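Local coordinates for E2A dna-binding protein (Human adenovirus 5, PDB 2WB0), which binds single-stranded DNA and, by forming multimers, unwinds the template without ATP during the elongation phase of viral strand-displacement replication, at residues T60-F74 and D295-M309. Numbering follows the deposited sequence.
Sequences TFTSNKTFVTMMGRF and DFKISAPDLLNALVM
Met-71 and Ala-306 bring their CA atoms within 5.1 Å where helix 64-74 crosses helix 300-309 at -44°, with 8.6 Å between the axes, while strand 297-299 runs past the start of the first helix. Ala-306 is a knob among Phe-67, Met-70, Met-71 and Phe-74; reciprocally, Phe-67 sits among Asp-302, Asn-305, Ala-306 and Met-309. The Phe-67 ring receives Asp-302 O in its plane, 3.2 Å from CE1, and Met-309 SD at its edge, a Met-aromatic contact. Phe-74 instead offers a face, over which Leu-307 CB stands 3.9 Å from the centroid. This knobs-into-holes packing joins the all-alpha region to the second zinc-binding region, whose strand 297-299 is an outer strand of a three-stranded antiparallel sheet. Phe-296, near zinc ligands Cys-223 and Cys-294, swings its ring back to the helix with CG anti to the backbone N (chi1 -176°); Thr-66 CG2 lies over one face in a CH-pi contact and Met-70 SD meets the edge. At the polar end, Asp-302 OD2 is gripped twice: Thr-60 N donates to its syn lone pair with an almost straight N-H...O angle of 178°, and Thr-62 OG1, 2.6 Å away, to its anti lone pair. Thr-62 OG1 in turn accepts from Ser-299 N at 3.0 Å, and Thr-66 OG1 accepts from Lys-297 N. Lys-65 NZ forms a salt bridge to Asp-295 OD1 at 2.9 Å and a second one to Glu-224.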
loop_
_atom_site.group_PDB
_atom_site.type_symbol
_atom_site.label_atom_id
_atom_site.label_comp_id
_atom_site.label_asym_id
_atom_site.label_seq_id
_atom_site.Cartn_x
_atom_site.Cartn_y
_atom_site.Cartn_z
ATOM N N THR A 60 2.704 8.522 -10.083
ATOM C CA THR A 60 3.743 9.290 -9.368
ATOM C C THR A 60 4.299 8.365 -8.314
ATOM O O THR A 60 3.535 7.950 -7.404
ATOM C CB THR A 60 3.159 10.503 -8.646
ATOM O OG1 THR A 60 2.405 11.273 -9.577
ATOM C CG2 THR A 60 4.317 11.439 -8.073
ATOM N N PHE A 61 5.576 7.986 -8.477
ATOM C CA PHE A 61 6.206 6.961 -7.606
ATOM C C PHE A 61 5.382 5.665 -7.566
ATOM O O PHE A 61 5.253 5.011 -6.460
ATOM C CB PHE A 61 6.335 7.398 -6.151
ATOM C CG PHE A 61 6.966 8.755 -5.958
ATOM C CD1 PHE A 61 8.144 9.133 -6.650
ATOM C CD2 PHE A 61 6.361 9.661 -5.121
ATOM C CE1 PHE A 61 8.674 10.489 -6.473
ATOM C CE2 PHE A 61 6.881 10.914 -4.924
ATOM C CZ PHE A 61 8.050 11.319 -5.570
ATOM N N THR A 62 4.840 5.271 -8.697
ATOM C CA THR A 62 4.086 4.031 -8.761
ATOM C C THR A 62 4.582 3.351 -10.021
ATOM O O THR A 62 4.751 4.027 -11.030
ATOM C CB THR A 62 2.610 4.369 -8.941
ATOM O OG1 THR A 62 2.163 5.023 -7.785
ATOM C CG2 THR A 62 1.780 3.106 -9.211
ATOM N N SER A 63 4.828 2.046 -9.972
ATOM C CA SER A 63 5.206 1.363 -11.221
ATOM C C SER A 63 3.971 0.973 -11.984
ATOM O O SER A 63 2.898 0.720 -11.372
ATOM C CB SER A 63 6.048 0.144 -10.965
ATOM O OG SER A 63 5.250 -0.932 -10.644
ATOM N N ASN A 64 4.070 0.977 -13.306
ATOM C CA ASN A 64 2.892 0.621 -14.155
ATOM C C ASN A 64 2.318 -0.738 -13.799
ATOM O O ASN A 64 1.110 -0.916 -13.713
ATOM C CB ASN A 64 3.253 0.585 -15.668
ATOM C CG ASN A 64 3.663 1.986 -16.238
ATOM O OD1 ASN A 64 3.209 3.009 -15.768
ATOM N ND2 ASN A 64 4.545 1.990 -17.286
ATOM N N LYS A 65 3.201 -1.688 -13.553
ATOM C CA LYS A 65 2.821 -3.051 -13.218
ATOM C C LYS A 65 2.055 -3.076 -11.923
ATOM O O LYS A 65 1.008 -3.754 -11.829
ATOM C CB LYS A 65 4.083 -3.921 -13.073
ATOM C CG LYS A 65 3.782 -5.335 -12.582
ATOM C CD LYS A 65 5.138 -6.045 -12.304
ATOM C CE LYS A 65 5.054 -7.102 -11.213
ATOM N NZ LYS A 65 6.433 -7.684 -10.899
ATOM N N THR A 66 2.548 -2.332 -10.917
ATOM C CA THR A 66 1.884 -2.364 -9.630
ATOM C C THR A 66 0.526 -1.688 -9.756
ATOM O O THR A 66 -0.408 -2.156 -9.159
ATOM C CB THR A 66 2.667 -1.670 -8.507
ATOM O OG1 THR A 66 3.989 -2.245 -8.424
ATOM C CG2 THR A 66 1.940 -1.919 -7.148
ATOM N N PHE A 67 0.425 -0.586 -10.499
ATOM C CA PHE A 67 -0.881 0.069 -10.636
ATOM C C PHE A 67 -1.950 -0.926 -11.244
ATOM O O PHE A 67 -3.092 -1.107 -10.721
ATOM C CB PHE A 67 -0.754 1.343 -11.504
ATOM C CG PHE A 67 -2.024 2.101 -11.611
ATOM C CD1 PHE A 67 -2.469 2.840 -10.528
ATOM C CD2 PHE A 67 -2.803 2.027 -12.772
ATOM C CE1 PHE A 67 -3.683 3.559 -10.553
ATOM C CE2 PHE A 67 -3.969 2.755 -12.843
ATOM C CZ PHE A 67 -4.445 3.491 -11.681
ATOM N N VAL A 68 -1.570 -1.572 -12.330
ATOM C CA VAL A 68 -2.469 -2.519 -13.010
ATOM C C VAL A 68 -2.818 -3.739 -12.151
ATOM O O VAL A 68 -3.973 -4.257 -12.161
ATOM C CB VAL A 68 -1.817 -2.934 -14.369
ATOM C CG1 VAL A 68 -2.521 -4.114 -14.962
ATOM C CG2 VAL A 68 -1.827 -1.739 -15.300
ATOM N N THR A 69 -1.818 -4.246 -11.451
ATOM C CA THR A 69 -2.061 -5.362 -10.510
ATOM C C THR A 69 -3.053 -4.996 -9.424
ATOM O O THR A 69 -3.937 -5.798 -9.077
ATOM C CB THR A 69 -0.756 -5.785 -9.878
ATOM O OG1 THR A 69 0.031 -6.340 -10.940
ATOM C CG2 THR A 69 -1.011 -6.859 -8.744
ATOM N N MET A 70 -2.943 -3.767 -8.907
ATOM C CA MET A 70 -3.885 -3.388 -7.890
ATOM C C MET A 70 -5.272 -3.198 -8.490
ATOM O O MET A 70 -6.257 -3.558 -7.861
ATOM C CB MET A 70 -3.456 -2.159 -7.077
ATOM C CG MET A 70 -2.202 -2.389 -6.230
ATOM S SD MET A 70 -2.251 -3.847 -5.119
ATOM C CE MET A 70 -3.641 -3.299 -4.142
ATOM N N MET A 71 -5.379 -2.555 -9.640
ATOM C CA MET A 71 -6.687 -2.507 -10.263
ATOM C C MET A 71 -7.266 -3.945 -10.407
ATOM O O MET A 71 -8.465 -4.171 -10.183
ATOM C CB MET A 71 -6.542 -1.922 -11.670
ATOM C CG MET A 71 -6.440 -0.390 -11.663
ATOM S SD MET A 71 -6.503 0.310 -13.334
ATOM C CE MET A 71 -8.216 0.304 -13.569
ATOM N N GLY A 72 -6.400 -4.868 -10.806
ATOM C CA GLY A 72 -6.791 -6.286 -10.922
ATOM C C GLY A 72 -7.382 -6.844 -9.639
ATOM O O GLY A 72 -8.427 -7.525 -9.646
ATOM N N ARG A 73 -6.740 -6.576 -8.522
ATOM C CA ARG A 73 -7.281 -7.027 -7.268
ATOM C C ARG A 73 -8.623 -6.377 -6.933
ATOM O O ARG A 73 -9.515 -7.012 -6.324
ATOM C CB ARG A 73 -6.280 -6.703 -6.150
ATOM C CG ARG A 73 -4.884 -7.430 -6.241
ATOM C CD ARG A 73 -4.148 -7.178 -4.888
ATOM N NE ARG A 73 -2.670 -7.446 -4.856
ATOM C CZ ARG A 73 -1.830 -7.123 -3.854
ATOM N NH1 ARG A 73 -2.228 -6.368 -2.786
ATOM N NH2 ARG A 73 -0.531 -7.505 -3.945
ATOM N N PHE A 74 -8.757 -5.088 -7.244
ATOM C CA PHE A 74 -10.022 -4.427 -6.941
ATOM C C PHE A 74 -11.116 -4.962 -7.839
ATOM O O PHE A 74 -12.214 -5.147 -7.382
ATOM C CB PHE A 74 -9.878 -2.919 -7.092
ATOM C CG PHE A 74 -9.058 -2.314 -6.020
ATOM C CD1 PHE A 74 -9.313 -2.620 -4.675
ATOM C CD2 PHE A 74 -7.973 -1.449 -6.341
ATOM C CE1 PHE A 74 -8.572 -2.063 -3.638
ATOM C CE2 PHE A 74 -7.239 -0.881 -5.302
ATOM C CZ PHE A 74 -7.516 -1.155 -3.977
ATOM N N ASP A 295 9.370 -5.974 -6.592
ATOM C CA ASP A 295 9.419 -4.602 -7.089
ATOM C C ASP A 295 8.048 -3.856 -6.869
ATOM O O ASP A 295 7.786 -2.811 -7.493
ATOM C CB ASP A 295 9.804 -4.627 -8.582
ATOM C CG ASP A 295 8.782 -5.429 -9.476
ATOM O OD1 ASP A 295 7.618 -5.735 -9.030
ATOM O OD2 ASP A 295 9.117 -5.752 -10.668
ATOM N N PHE A 296 7.183 -4.375 -5.979
ATOM C CA PHE A 296 5.923 -3.686 -5.711
ATOM C C PHE A 296 6.166 -2.196 -5.383
ATOM O O PHE A 296 7.012 -1.867 -4.521
ATOM C CB PHE A 296 5.260 -4.425 -4.540
ATOM C CG PHE A 296 3.862 -3.910 -4.154
ATOM C CD1 PHE A 296 2.710 -4.545 -4.636
ATOM C CD2 PHE A 296 3.724 -2.874 -3.230
ATOM C CE1 PHE A 296 1.403 -4.062 -4.257
ATOM C CE2 PHE A 296 2.402 -2.382 -2.785
ATOM C CZ PHE A 296 1.259 -2.952 -3.303
ATOM N N LYS A 297 5.428 -1.262 -5.989
ATOM C CA LYS A 297 5.656 0.181 -5.668
ATOM C C LYS A 297 4.447 0.991 -6.124
ATOM O O LYS A 297 4.105 1.037 -7.326
ATOM C CB LYS A 297 6.928 0.778 -6.277
ATOM C CG LYS A 297 7.293 2.232 -5.832
ATOM C CD LYS A 297 8.332 2.866 -6.799
ATOM C CE LYS A 297 9.205 3.960 -6.128
ATOM N NZ LYS A 297 9.651 5.159 -7.040
ATOM N N ILE A 298 3.768 1.576 -5.152
ATOM C CA ILE A 298 2.579 2.382 -5.474
ATOM C C ILE A 298 2.380 3.443 -4.427
ATOM O O ILE A 298 2.472 3.149 -3.225
ATOM C CB ILE A 298 1.307 1.519 -5.655
ATOM C CG1 ILE A 298 0.093 2.403 -6.030
ATOM C CG2 ILE A 298 1.068 0.595 -4.362
ATOM C CD1 ILE A 298 -0.997 1.536 -6.825
ATOM N N SER A 299 2.061 4.668 -4.857
ATOM C CA SER A 299 1.960 5.792 -3.939
ATOM C C SER A 299 0.518 5.789 -3.488
ATOM O O SER A 299 -0.366 5.250 -4.193
ATOM C CB SER A 299 2.327 7.160 -4.606
ATOM O OG SER A 299 1.394 7.420 -5.710
ATOM N N ALA A 300 0.251 6.342 -2.309
ATOM C CA ALA A 300 -1.135 6.340 -1.796
ATOM C C ALA A 300 -2.218 6.994 -2.702
ATOM O O ALA A 300 -3.303 6.461 -2.847
ATOM C CB ALA A 300 -1.193 6.937 -0.333
ATOM N N PRO A 301 -1.935 8.123 -3.295
ATOM C CA PRO A 301 -2.976 8.615 -4.227
ATOM C C PRO A 301 -3.211 7.745 -5.427
ATOM O O PRO A 301 -4.382 7.661 -5.845
ATOM C CB PRO A 301 -2.461 9.976 -4.687
ATOM C CG PRO A 301 -1.339 10.341 -3.622
ATOM C CD PRO A 301 -0.752 9.014 -3.253
ATOM N N ASP A 302 -2.159 7.110 -5.992
ATOM C CA ASP A 302 -2.335 6.224 -7.155
ATOM C C ASP A 302 -3.060 5.001 -6.693
ATOM O O ASP A 302 -3.841 4.461 -7.465
ATOM C CB ASP A 302 -0.965 5.858 -7.802
ATOM C CG ASP A 302 -0.345 7.045 -8.465
ATOM O OD1 ASP A 302 -1.115 8.026 -8.654
ATOM O OD2 ASP A 302 0.874 7.035 -8.726
ATOM N N LEU A 303 -2.842 4.569 -5.447
ATOM C CA LEU A 303 -3.587 3.380 -4.939
ATOM C C LEU A 303 -5.112 3.649 -4.843
ATOM O O LEU A 303 -5.956 2.809 -5.220
ATOM C CB LEU A 303 -3.059 2.958 -3.561
ATOM C CG LEU A 303 -3.100 1.490 -3.099
ATOM C CD1 LEU A 303 -2.941 1.330 -1.573
ATOM C CD2 LEU A 303 -3.918 0.390 -3.829
ATOM N N LEU A 304 -5.470 4.826 -4.334
ATOM C CA LEU A 304 -6.879 5.199 -4.257
ATOM C C LEU A 304 -7.436 5.337 -5.667
ATOM O O LEU A 304 -8.519 4.868 -5.941
ATOM C CB LEU A 304 -7.027 6.516 -3.507
ATOM C CG LEU A 304 -8.313 6.884 -2.775
ATOM C CD1 LEU A 304 -8.642 8.364 -2.547
ATOM C CD2 LEU A 304 -9.464 5.834 -2.615
ATOM N N ASN A 305 -6.664 5.926 -6.584
ATOM C CA ASN A 305 -7.132 6.050 -7.965
ATOM C C ASN A 305 -7.268 4.701 -8.629
ATOM O O ASN A 305 -8.152 4.549 -9.498
ATOM C CB ASN A 305 -6.204 6.891 -8.848
ATOM C CG ASN A 305 -6.596 8.388 -8.900
ATOM O OD1 ASN A 305 -7.724 8.770 -8.604
ATOM N ND2 ASN A 305 -5.670 9.199 -9.347
ATOM N N ALA A 306 -6.456 3.696 -8.218
ATOM C CA ALA A 306 -6.640 2.345 -8.812
ATOM C C ALA A 306 -8.032 1.881 -8.418
ATOM O O ALA A 306 -8.773 1.293 -9.265
ATOM C CB ALA A 306 -5.657 1.334 -8.307
ATOM N N LEU A 307 -8.393 2.098 -7.162
ATOM C CA LEU A 307 -9.733 1.689 -6.702
ATOM C C LEU A 307 -10.872 2.450 -7.451
ATOM O O LEU A 307 -11.918 1.885 -7.908
ATOM C CB LEU A 307 -9.866 1.847 -5.177
ATOM C CG LEU A 307 -11.298 1.626 -4.584
ATOM C CD1 LEU A 307 -11.848 0.211 -4.835
ATOM C CD2 LEU A 307 -11.345 1.913 -3.036
ATOM N N VAL A 308 -10.675 3.743 -7.527
ATOM C CA VAL A 308 -11.662 4.659 -8.165
ATOM C C VAL A 308 -11.814 4.380 -9.634
ATOM O O VAL A 308 -12.954 4.361 -10.160
ATOM C CB VAL A 308 -11.363 6.189 -7.806
ATOM C CG1 VAL A 308 -12.298 7.147 -8.638
ATOM C CG2 VAL A 308 -11.461 6.417 -6.376
ATOM N N MET A 309 -10.716 4.069 -10.315
ATOM C CA MET A 309 -10.815 3.828 -11.724
ATOM C C MET A 309 -11.476 2.436 -11.950
ATOM O O MET A 309 -12.173 2.241 -12.955
ATOM C CB MET A 309 -9.437 3.930 -12.399
ATOM C CG MET A 309 -8.931 5.411 -12.322
ATOM S SD MET A 309 -7.383 5.631 -13.173
ATOM C CE MET A 309 -7.894 5.667 -14.886
HETATM O O HOH W 1 0.018 10.309 -10.004
HETATM O O HOH W 2 6.838 -3.075 -10.192
HETATM O O HOH W 3 4.430 -4.829 -8.956
#